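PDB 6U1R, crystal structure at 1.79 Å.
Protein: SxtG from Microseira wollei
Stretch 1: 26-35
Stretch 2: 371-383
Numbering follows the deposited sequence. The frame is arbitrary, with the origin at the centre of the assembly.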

# COMPACT_ATOMS: atom_id res chain seq x y z
N CYS A 26 -19.70 -12.53 0.02
CA CYS A 26 -18.74 -11.44 0.24
C CYS A 26 -19.49 -10.13 0.40
O CYS A 26 -20.29 -9.76 -0.46
N PRO A 27 -19.26 -9.42 1.51
CA PRO A 27 -19.98 -8.16 1.74
C PRO A 27 -19.51 -7.01 0.86
O PRO A 27 -20.21 -5.99 0.80
N VAL A 28 -18.35 -7.10 0.24
CA VAL A 28 -17.86 -6.08 -0.69
C VAL A 28 -18.18 -6.53 -2.12
O VAL A 28 -17.71 -7.58 -2.56
N ASN A 29 -18.98 -5.72 -2.83
CA ASN A 29 -19.39 -6.06 -4.19
C ASN A 29 -19.95 -4.77 -4.81
O ASN A 29 -21.11 -4.43 -4.57
N SER A 30 -19.12 -4.05 -5.58
CA SER A 30 -19.60 -2.83 -6.25
C SER A 30 -18.80 -2.62 -7.53
O SER A 30 -17.58 -2.49 -7.47
N TYR A 31 -19.50 -2.56 -8.66
CA TYR A 31 -18.87 -2.48 -9.97
C TYR A 31 -19.13 -1.17 -10.71
O TYR A 31 -18.54 -0.96 -11.77
N ASN A 32 -19.99 -0.30 -10.19
CA ASN A 32 -20.38 0.92 -10.89
C ASN A 32 -21.06 1.84 -9.88
O ASN A 32 -21.19 1.49 -8.70
N GLU A 33 -21.53 2.99 -10.34
CA GLU A 33 -22.07 4.01 -9.43
C GLU A 33 -23.57 3.88 -9.18
O GLU A 33 -24.11 4.68 -8.41
N TRP A 34 -24.26 2.89 -9.77
CA TRP A 34 -25.72 2.93 -9.83
C TRP A 34 -26.44 1.64 -9.44
O TRP A 34 -27.66 1.70 -9.24
N ASP A 35 -25.78 0.49 -9.39
CA ASP A 35 -26.49 -0.73 -9.02
C ASP A 35 -27.09 -0.56 -7.62
O ASP A 35 -26.61 0.21 -6.79
N LEU A 371 -18.72 5.67 0.67
CA LEU A 371 -18.06 4.62 -0.09
C LEU A 371 -19.07 3.48 -0.23
O LEU A 371 -19.43 2.84 0.76
N ASP A 372 -19.52 3.25 -1.46
CA ASP A 372 -20.55 2.23 -1.74
C ASP A 372 -19.93 0.84 -1.82
O ASP A 372 -19.67 0.31 -2.90
N VAL A 373 -19.79 0.19 -0.66
CA VAL A 373 -19.09 -1.09 -0.62
C VAL A 373 -19.93 -2.24 -1.20
O VAL A 373 -19.36 -3.22 -1.67
N ARG A 374 -21.26 -2.16 -1.17
CA ARG A 374 -22.07 -3.24 -1.74
C ARG A 374 -23.24 -2.68 -2.53
O ARG A 374 -24.14 -2.06 -1.97
N ARG A 375 -23.18 -2.91 -3.84
CA ARG A 375 -24.29 -2.70 -4.76
C ARG A 375 -24.57 -4.03 -5.45
O ARG A 375 -23.67 -4.65 -6.02
N ARG A 376 -25.83 -4.46 -5.43
CA ARG A 376 -26.20 -5.74 -6.03
C ARG A 376 -25.94 -5.73 -7.54
O ARG A 376 -26.55 -4.94 -8.27
N GLY A 377 -25.05 -6.59 -8.01
CA GLY A 377 -24.78 -6.65 -9.43
C GLY A 377 -23.50 -7.40 -9.75
O GLY A 377 -22.84 -7.97 -8.87
N THR A 378 -23.18 -7.40 -11.04
CA THR A 378 -22.08 -8.14 -11.64
C THR A 378 -21.27 -7.21 -12.54
O THR A 378 -21.66 -6.07 -12.80
N LEU A 379 -20.13 -7.71 -13.03
CA LEU A 379 -19.27 -6.95 -13.94
C LEU A 379 -19.78 -7.05 -15.37
O LEU A 379 -19.89 -8.15 -15.92
N GLN A 380 -20.07 -5.89 -15.98
CA GLN A 380 -20.51 -5.82 -17.36
C GLN A 380 -19.78 -4.70 -18.09
O GLN A 380 -19.13 -3.83 -17.48
N SER A 381 -19.87 -4.73 -19.42
CA SER A 381 -19.49 -3.61 -20.27
C SER A 381 -20.75 -2.94 -20.81
O SER A 381 -21.70 -3.62 -21.22
N TYR A 382 -20.75 -1.61 -20.81
CA TYR A 382 -21.96 -0.83 -21.07
C TYR A 382 -21.91 0.02 -22.34
O TYR A 382 -22.89 0.72 -22.63
N PHE A 383 -20.81 0.01 -23.07
CA PHE A 383 -20.64 0.99 -24.14
C PHE A 383 -20.70 0.35 -25.52
O PHE A 383 -20.68 1.06 -26.54
OXT PHE A 383 -20.82 -0.87 -25.60

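Asp372 opens the contact. Its CB points toward stretch 1, chi1 is p, and OD2 does double duty: it accepts from Ser30 OG at 2.8 Å and forms a salt bridge with Arg375 NE at 2.7 Å. Ser30, chi1 t and also pointing in, thus reaches a carboxylate already fixed by its own strand. Val373, m, sits sideways and contributes mainly backbone, its O accepting from Asn29 N at 2.8 Å.

The CA-to-CB bond of Arg374 points sideways; with chi1 to chi3 at t, t, p, Arg374 NH1 donates to Pro27 O at 2.9 Å, near the guanidinium plane. Arg375 is the centrepiece, with the largest covered area of either stretch. Its m, t, t chain turns inward, and NH1 donates to Asp35 O at 2.7 Å, while Glu33 O lies over the guanidinium face without a hydrogen bond. Water 4 joins Arg375 NH2 (3.0 Å) to Glu33 OE1 (2.8 Å). The backbone of Arg375 is equally engaged: N donates to Asn29 O at 2.7 Å, and Asn29, chi1 t, sends ND2 back to Arg375 O at 3.0 Å.

Asn29 ND2 also donates to Gly377 O at 3.0 Å, so one amide ties two backbone carbonyls of stretch 2, those of Arg375 and Gly377. Gly377 is required twice over: an ideal CB would fall 2.1 Å from Asp35 OD2 and jam against the preceding carbonyl.

Thr378 turns its side chain away, leaving its backbone over the Tyr31 ring. Leu379 (t, p) lays CB over that face as a CH-pi contact, 3.7 Å from Tyr31 CE1; Tyr31 itself is m.

Tyr382, m and pointing in, offers its ring face to the edge of Trp34 (chi1 p), with planes at 87°. Its OH meets water 5, which also binds Trp34 NE1 and Asp35 OD1, and water 3, which accepts from Asn32 ND2.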

# COMPACT_ATOMS: atom_id res chain seq x y z
CB CYS A 26 -17.75 -11.34 -0.92
SG CYS A 26 -16.44 -10.11 -0.66
CB PRO A 27 -19.71 -7.87 3.22
CG PRO A 27 -18.39 -8.53 3.49
CD PRO A 27 -18.41 -9.78 2.66
CB VAL A 28 -16.35 -5.85 -0.51
CG1 VAL A 28 -15.80 -4.83 -1.52
CG2 VAL A 28 -16.09 -5.38 0.91
CB ASN A 29 -20.44 -7.16 -4.20
CG ASN A 29 -20.76 -7.65 -5.58
OD1 ASN A 29 -20.16 -8.60 -6.06
ND2 ASN A 29 -21.71 -6.97 -6.26
CB SER A 30 -19.50 -1.59 -5.37
OG SER A 30 -20.09 -0.49 -6.07
CB TYR A 31 -19.36 -3.65 -10.84
CG TYR A 31 -18.85 -5.00 -10.39
CD1 TYR A 31 -17.57 -5.42 -10.71
CD2 TYR A 31 -19.67 -5.87 -9.66
CE1 TYR A 31 -17.11 -6.67 -10.33
CE2 TYR A 31 -19.20 -7.11 -9.26
CZ TYR A 31 -17.93 -7.50 -9.61
OH TYR A 31 -17.46 -8.73 -9.23
CB ASN A 32 -21.28 0.58 -12.07
CG ASN A 32 -22.44 -0.27 -11.64
OD1 ASN A 32 -23.24 0.17 -10.81
ND2 ASN A 32 -22.50 -1.51 -12.13
CB GLU A 33 -21.78 5.42 -9.99
CG GLU A 33 -20.30 5.68 -10.36
CD GLU A 33 -19.34 5.76 -9.17
OE1 GLU A 33 -19.80 5.98 -8.03
OE2 GLU A 33 -18.11 5.59 -9.39
CB TRP A 34 -26.19 3.29 -11.25
CG TRP A 34 -25.68 2.34 -12.28
CD1 TRP A 34 -26.17 1.08 -12.55
CD2 TRP A 34 -24.58 2.55 -13.17
NE1 TRP A 34 -25.44 0.50 -13.55
CE2 TRP A 34 -24.46 1.38 -13.96
CE3 TRP A 34 -23.69 3.61 -13.40
CZ2 TRP A 34 -23.48 1.24 -14.94
CZ3 TRP A 34 -22.71 3.46 -14.37
CH2 TRP A 34 -22.63 2.30 -15.14
CB ASP A 35 -25.58 -1.96 -9.07
CG ASP A 35 -25.34 -2.51 -10.48
OD1 ASP A 35 -26.13 -2.23 -11.42
OD2 ASP A 35 -24.36 -3.26 -10.64
CB LEU A 371 -16.77 4.13 0.60
CG LEU A 371 -15.90 3.20 -0.25
CD1 LEU A 371 -15.24 3.99 -1.40
CD2 LEU A 371 -14.84 2.48 0.56
CB ASP A 372 -21.28 2.55 -3.04
CG ASP A 372 -20.34 2.72 -4.22
OD1 ASP A 372 -19.34 3.43 -4.06
OD2 ASP A 372 -20.60 2.14 -5.30
CB VAL A 373 -18.61 -1.41 0.82
CG1 VAL A 373 -17.60 -0.37 1.26
CG2 VAL A 373 -19.75 -1.44 1.79
CB ARG A 374 -22.58 -4.21 -0.67
CG ARG A 374 -23.23 -5.43 -1.32
CD ARG A 374 -23.39 -6.61 -0.37
NE ARG A 374 -24.33 -6.31 0.69
CZ ARG A 374 -24.00 -5.92 1.92
NH1 ARG A 374 -22.74 -5.76 2.28
NH2 ARG A 374 -24.96 -5.68 2.80
CB ARG A 375 -23.96 -1.66 -5.83
CG ARG A 375 -23.79 -0.22 -5.34
CD ARG A 375 -23.43 0.69 -6.50
NE ARG A 375 -23.24 2.05 -6.03
CZ ARG A 375 -24.23 2.90 -5.79
NH1 ARG A 375 -25.50 2.55 -6.00
NH2 ARG A 375 -23.95 4.12 -5.33
CB ARG A 376 -27.68 -5.99 -5.73
CG ARG A 376 -28.15 -7.40 -5.96
CD ARG A 376 -29.48 -7.65 -5.23
NE ARG A 376 -30.55 -6.75 -5.68
CZ ARG A 376 -31.05 -5.72 -4.99
NH1 ARG A 376 -30.60 -5.40 -3.78
NH2 ARG A 376 -32.02 -4.99 -5.53
CB THR A 378 -22.60 -9.33 -12.45
OG1 THR A 378 -23.62 -8.85 -13.33
CG2 THR A 378 -23.19 -10.41 -11.54
CB LEU A 379 -17.84 -7.48 -13.88
CG LEU A 379 -16.82 -6.78 -14.78
CD1 LEU A 379 -16.72 -5.28 -14.43
CD2 LEU A 379 -15.45 -7.45 -14.63
CB GLN A 380 -22.01 -5.60 -17.41
CG GLN A 380 -22.78 -6.74 -16.70
CD GLN A 380 -23.97 -6.23 -16.00
OE1 GLN A 380 -23.96 -5.98 -14.80
NE2 GLN A 380 -25.02 -6.02 -16.76
CB SER A 381 -18.61 -4.06 -21.43
OG SER A 381 -17.39 -4.60 -20.96
CB TYR A 382 -22.25 0.11 -19.89
CG TYR A 382 -22.57 -0.62 -18.61
CD1 TYR A 382 -21.55 -1.01 -17.74
CD2 TYR A 382 -23.87 -0.92 -18.27
CE1 TYR A 382 -21.82 -1.71 -16.58
CE2 TYR A 382 -24.16 -1.63 -17.10
CZ TYR A 382 -23.12 -2.02 -16.26
OH TYR A 382 -23.36 -2.73 -15.09
CB PHE A 383 -19.34 1.75 -23.94
CG PHE A 383 -19.37 2.63 -22.74
CD1 PHE A 383 -19.86 3.91 -22.84
CD2 PHE A 383 -18.97 2.15 -21.50
CE1 PHE A 383 -19.93 4.73 -21.73
CE2 PHE A 383 -19.03 2.97 -20.39
CZ PHE A 383 -19.51 4.26 -20.50
O HOH W 1 -22.25 -10.41 -7.92
O HOH W 2 -22.35 -3.56 -8.59
O HOH W 3 -20.99 -3.72 -13.95
O HOH W 4 -21.43 5.68 -5.75
O HOH W 5 -25.70 -2.42 -14.11
O HOH W 6 -24.56 -5.31 -12.45